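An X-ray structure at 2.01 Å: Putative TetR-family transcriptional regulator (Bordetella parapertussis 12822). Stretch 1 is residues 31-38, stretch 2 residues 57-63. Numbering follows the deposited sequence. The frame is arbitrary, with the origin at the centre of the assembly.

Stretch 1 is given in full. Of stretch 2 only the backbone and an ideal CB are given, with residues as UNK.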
# COMPACT_ATOMS: atom_id res chain seq x y z
N GLY A 31 -5.89 9.22 -11.16
CA GLY A 31 -6.84 9.08 -10.06
C GLY A 31 -8.26 9.49 -10.42
O GLY A 31 -8.54 9.97 -11.52
N TYR A 32 -9.16 9.31 -9.45
CA TYR A 32 -10.58 9.54 -9.66
C TYR A 32 -10.97 11.02 -9.81
O TYR A 32 -11.56 11.40 -10.82
CB TYR A 32 -11.40 8.86 -8.55
CG TYR A 32 -12.90 9.00 -8.72
CD1 TYR A 32 -13.63 8.07 -9.47
CD2 TYR A 32 -13.59 10.05 -8.13
CE1 TYR A 32 -15.00 8.19 -9.63
CE2 TYR A 32 -14.97 10.19 -8.28
CZ TYR A 32 -15.67 9.25 -9.03
OH TYR A 32 -17.03 9.39 -9.18
N SER A 33 -10.63 11.84 -8.82
CA SER A 33 -10.98 13.27 -8.86
C SER A 33 -10.30 14.00 -10.02
O SER A 33 -10.84 14.97 -10.54
CB SER A 33 -10.65 13.97 -7.54
OG SER A 33 -9.26 13.90 -7.27
N GLU A 34 -9.13 13.50 -10.41
CA GLU A 34 -8.38 14.05 -11.53
C GLU A 34 -9.03 13.76 -12.89
O GLU A 34 -8.94 14.57 -13.81
CB GLU A 34 -6.94 13.52 -11.50
CG GLU A 34 -6.04 14.19 -10.45
CD GLU A 34 -5.43 15.51 -10.94
OE1 GLU A 34 -6.02 16.59 -10.68
OE2 GLU A 34 -4.36 15.46 -11.59
N THR A 35 -9.69 12.60 -12.99
CA THR A 35 -10.34 12.14 -14.23
C THR A 35 -11.80 12.60 -14.29
O THR A 35 -12.59 12.31 -13.39
CB THR A 35 -10.31 10.58 -14.32
OG1 THR A 35 -8.97 10.11 -14.13
CG2 THR A 35 -10.85 10.08 -15.65
N SER A 36 -12.17 13.33 -15.34
CA SER A 36 -13.55 13.78 -15.51
C SER A 36 -14.32 12.88 -16.47
O SER A 36 -13.74 12.06 -17.17
CB SER A 36 -13.59 15.24 -15.97
OG SER A 36 -13.07 15.38 -17.29
N ILE A 37 -15.64 13.05 -16.50
CA ILE A 37 -16.53 12.37 -17.44
C ILE A 37 -16.20 12.75 -18.89
O ILE A 37 -16.31 11.93 -19.80
CB ILE A 37 -18.02 12.69 -17.12
CG1 ILE A 37 -18.29 12.43 -15.58
CG2 ILE A 37 -19.01 11.84 -18.04
CD1 ILE A 37 -19.16 13.67 -14.99
N GLY A 38 -15.79 14.01 -19.09
CA GLY A 38 -15.33 14.49 -20.39
C GLY A 38 -14.09 13.75 -20.86
O GLY A 38 -14.01 13.35 -22.03
N UNK A 57 -23.60 8.20 -13.69
CA UNK A 57 -22.65 9.06 -13.02
C UNK A 57 -21.23 8.53 -13.19
O UNK A 57 -21.02 7.39 -13.61
CB UNK A 57 -23.00 9.19 -11.54
N UNK A 58 -20.26 9.39 -12.88
CA UNK A 58 -18.87 9.02 -12.75
C UNK A 58 -18.74 7.98 -11.62
O UNK A 58 -17.96 7.02 -11.73
CB UNK A 58 -18.00 10.25 -12.48
N UNK A 59 -19.52 8.16 -10.55
CA UNK A 59 -19.56 7.22 -9.42
C UNK A 59 -20.10 5.86 -9.83
O UNK A 59 -19.65 4.84 -9.31
CB UNK A 59 -20.42 7.79 -8.29
N UNK A 60 -21.07 5.86 -10.74
CA UNK A 60 -21.66 4.63 -11.28
C UNK A 60 -20.62 3.80 -12.05
O UNK A 60 -20.55 2.58 -11.90
CB UNK A 60 -22.84 4.97 -12.19
N UNK A 61 -19.81 4.48 -12.86
CA UNK A 61 -18.68 3.84 -13.55
C UNK A 61 -17.74 3.21 -12.54
O UNK A 61 -17.39 2.05 -12.68
CB UNK A 61 -17.92 4.85 -14.42
N UNK A 62 -17.36 3.96 -11.51
CA UNK A 62 -16.50 3.45 -10.46
C UNK A 62 -17.13 2.30 -9.67
O UNK A 62 -16.49 1.28 -9.44
CB UNK A 62 -16.13 4.59 -9.51
N UNK A 63 -18.38 2.48 -9.25
CA UNK A 63 -19.05 1.49 -8.41
C UNK A 63 -19.13 0.16 -9.15
O UNK A 63 -18.82 -0.89 -8.58
CB UNK A 63 -20.45 1.97 -8.01

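Position 57 stands just before the first turn of a helix, with extended backbone angles (phi -160°, psi 166°) and its CA-to-CB bond sideways to stretch 1, which has nothing within 5.5 Å of the ideal CB. An N-cap favours a short side chain able to accept from a free backbone NH: serine, threonine, aspartate or asparagine. The deposited residue is Ser57, whose OG accepts a hydrogen bond from the backbone N of position 59 at 3.0 Å.

Position 58 is the centre of the contact. Its CA-to-CB bond points toward stretch 1, and the ideal CB is 3.5 Å from Tyr32 OH and 3.8 Å from Ile37 CG1. Beyond it, a side chain can run along the Tyr32 ring face to the carbonyl oxygens of Tyr32 and Thr35. A long, flexible chain ending in a donor suits this path: lysine or arginine would suit, glutamine less fully because it is shorter, and methionine could cover the ring but would leave the carbonyls without a donor. The residue is Lys58, extended with all four chi angles t. Its NZ donates to Tyr32 O at 2.6 Å and, in a weak bond, to Thr35 O at 2.8 Å. Lys58 CE lies over the ring face, 3.4 Å from the Tyr32 ring centroid, in a CH-pi contact, while NZ makes a cation-pi interaction at 4.0 Å from that centroid. Lys58 CB also lies 3.8 Å from Ile37 CG1.

At position 59 the bond points sideways, and the ideal CB is 3.8 Å from Tyr32 OH. Many helix-compatible side chains would do; an acidic one is often favoured in the first turn of a helix, near its positive end. Glu59 packs its CG 3.2 Å from Tyr32 OH; its backbone N lies near the ring plane, 3.1 Å from that hydroxyl oxygen, but the angle is too poor for a hydrogen bond.

Position 60 points away; as far as stretch 1 is concerned, any helix-tolerant residue would do. It is Ala60. Position 61 points toward stretch 1 but finds nothing within 5.5 Å of its ideal CB. Val61 comes no nearer than 6.6 Å, from its CB to Tyr32 CE1.

Position 62, one helical turn after Lys58, again points toward stretch 1, its ideal CB 3.8 Å from Tyr32 CE1. The aromatic carbons invite leucine, isoleucine or methionine. Leu62 brings CD2 to 3.6 Å from Tyr32 CE1.

Position 63 is out of reach, leaving its choice open; Arg63 hydrogen-bonds through NH2 elsewhere in the structure.

Stretch 2, residues 57-63: SKEAVLR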
# COMPACT_ATOMS: atom_id res chain seq x y z
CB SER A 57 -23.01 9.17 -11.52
OG SER A 57 -21.99 9.82 -10.77
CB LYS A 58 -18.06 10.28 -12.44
CG LYS A 58 -16.55 10.17 -12.52
CD LYS A 58 -15.94 11.50 -12.09
CE LYS A 58 -14.54 11.30 -11.51
NZ LYS A 58 -13.93 12.54 -10.91
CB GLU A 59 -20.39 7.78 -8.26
CG GLU A 59 -19.89 9.10 -7.70
CD GLU A 59 -20.72 9.60 -6.53
OE1 GLU A 59 -21.96 9.78 -6.69
OE2 GLU A 59 -20.14 9.82 -5.44
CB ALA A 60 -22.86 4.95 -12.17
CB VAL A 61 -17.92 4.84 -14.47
CG1 VAL A 61 -16.76 4.14 -15.17
CG2 VAL A 61 -18.87 5.45 -15.49
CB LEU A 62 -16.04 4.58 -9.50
CG LEU A 62 -15.13 4.20 -8.32
CD1 LEU A 62 -13.80 3.61 -8.75
CD2 LEU A 62 -14.87 5.37 -7.40
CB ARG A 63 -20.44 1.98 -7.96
CG ARG A 63 -21.19 1.00 -7.05
CD ARG A 63 -22.63 1.44 -6.77
NE ARG A 63 -23.45 1.55 -7.99
CZ ARG A 63 -23.98 2.69 -8.45
NH1 ARG A 63 -24.71 2.66 -9.56
NH2 ARG A 63 -23.79 3.85 -7.83
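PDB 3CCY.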